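Local coordinates for putative modulator of DNA gyrase (Bacteroides thetaiotaomicron, PDB 1VPB) that probably acts as a metallopeptidase of the PmbA/TldD (U62) family, at the interface of chains A and B. Sequence-based numbering; all coordinates share one arbitrary frame. Chains: chain A/B, putative modulator of DNA gyrase.

The interface of chains A and B. Residues chain A 81-84, 93; chain B 62-64.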
# COMPACT_ATOMS: atom_id res chain seq x y z
N SER A 81 -18.92 -2.35 5.78
CA SER A 81 -18.18 -3.43 6.43
C SER A 81 -17.86 -3.04 7.85
O SER A 81 -17.58 -1.86 8.13
CB SER A 81 -16.91 -3.67 5.63
OG SER A 81 -15.98 -2.62 5.85
N THR A 82 -17.97 -4.02 8.77
CA THR A 82 -17.77 -3.78 10.16
C THR A 82 -17.23 -5.00 10.88
O THR A 82 -17.44 -6.16 10.45
CB THR A 82 -19.08 -3.38 10.79
OG1 THR A 82 -18.89 -3.05 12.15
CG2 THR A 82 -20.14 -4.50 10.70
N ASN A 83 -16.50 -4.73 11.95
CA ASN A 83 -16.11 -5.82 12.82
C ASN A 83 -16.70 -5.66 14.18
O ASN A 83 -16.23 -6.30 15.11
CB ASN A 83 -14.61 -5.97 12.85
CG ASN A 83 -13.88 -4.73 13.35
OD1 ASN A 83 -14.41 -3.97 14.15
ND2 ASN A 83 -12.60 -4.60 12.94
N ARG A 84 -17.69 -4.77 14.30
CA ARG A 84 -18.35 -4.50 15.55
C ARG A 84 -19.70 -5.16 15.49
O ARG A 84 -20.65 -4.60 14.94
CB ARG A 84 -18.50 -2.98 15.81
CG ARG A 84 -17.21 -2.24 15.84
CD ARG A 84 -17.38 -0.72 15.99
NE ARG A 84 -17.70 -0.28 17.32
CZ ARG A 84 -16.81 -0.05 18.28
NH1 ARG A 84 -15.53 -0.31 18.07
NH2 ARG A 84 -17.19 0.37 19.46
N PHE A 93 -25.84 0.29 12.16
CA PHE A 93 -24.87 0.36 11.09
C PHE A 93 -25.51 -0.02 9.75
O PHE A 93 -25.27 0.63 8.72
CB PHE A 93 -23.68 -0.56 11.39
CG PHE A 93 -22.55 -0.44 10.40
CD1 PHE A 93 -21.84 0.74 10.26
CD2 PHE A 93 -22.25 -1.48 9.61
CE1 PHE A 93 -20.85 0.85 9.32
CE2 PHE A 93 -21.23 -1.39 8.69
CZ PHE A 93 -20.53 -0.27 8.57
N ALA B 62 -17.59 2.10 6.89
CA ALA B 62 -16.90 1.13 7.74
C ALA B 62 -17.00 1.51 9.18
O ALA B 62 -17.00 2.70 9.51
CB ALA B 62 -15.45 1.02 7.30
N SER B 63 -17.03 0.51 10.07
CA SER B 63 -17.03 0.72 11.49
C SER B 63 -16.12 -0.35 12.10
O SER B 63 -16.32 -1.52 11.85
CB SER B 63 -18.39 0.52 12.06
OG SER B 63 -18.37 0.84 13.42
N GLU B 64 -15.10 0.06 12.82
CA GLU B 64 -14.09 -0.95 13.22
C GLU B 64 -13.73 -0.70 14.67
O GLU B 64 -13.88 0.42 15.18
CB GLU B 64 -12.85 -0.82 12.32
CG GLU B 64 -13.03 -1.01 10.82
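B:Ser63 meets the end of chain A strand 76-82 through its backbone, pairing with A:Thr82, while B:Ala62 pairs with A:Ser81. Both bridges are parallel: A strand 76-82 and B strand 58-73 join over a short stretch into one sheet across the two-fold interface of the deposited dimer, which may be the biological one. The backbone evidence begins with B:Ser63 N, which donates to A:Ser81 O at 3.1 Å, in the carbonyl plane. Two residues further along chain A, A:Asn83 N donates to B:Ser63 O at 3.2 Å, approaching nearly along the C=O axis. B:Ser63 is thus bonded through its N and O to the residues on either side of A:Thr82.

That carbonyl oxygen takes a second donor from a side chain. A:Thr82 OG1, the threonine hydroxyl, lies 3.0 Å from B:Ser63 O and stands 39° above the carbonyl plane, away from a lone-pair direction. Its placement anti to the backbone N (chi1 -176°) turns the hydroxyl toward chain B. The same OG1 accepts from A:Arg84 N at 3.0 Å, which ties the loop after the strand to the hydroxyl and should fix its rotation.

Packing flanks these bonds. B:Ser63 CB sits over the face of the A:Phe93 ring, from helix 87-101, near its rim at CE1 (3.7 Å), while B:Ala62 CA lies out beyond CZ. On the far side of the pairing, the carboxamide oxygen A:Asn83 OD1 touches B:Glu64 CA at 3.2 Å, with ND2 nearer B:Glu64 CB; the B:Glu64 side chain is incompletely modelled. The two-fold symmetry repeats this patch with the chains exchanged.

A:Arg84 CD packs 3.2 Å from the hydroxyl B:Ser63 OG, and the chain bends at chi3 (77°), bringing guanidinium NH1 to a weak hydrogen bond with B:Glu64 O at 3.4 Å.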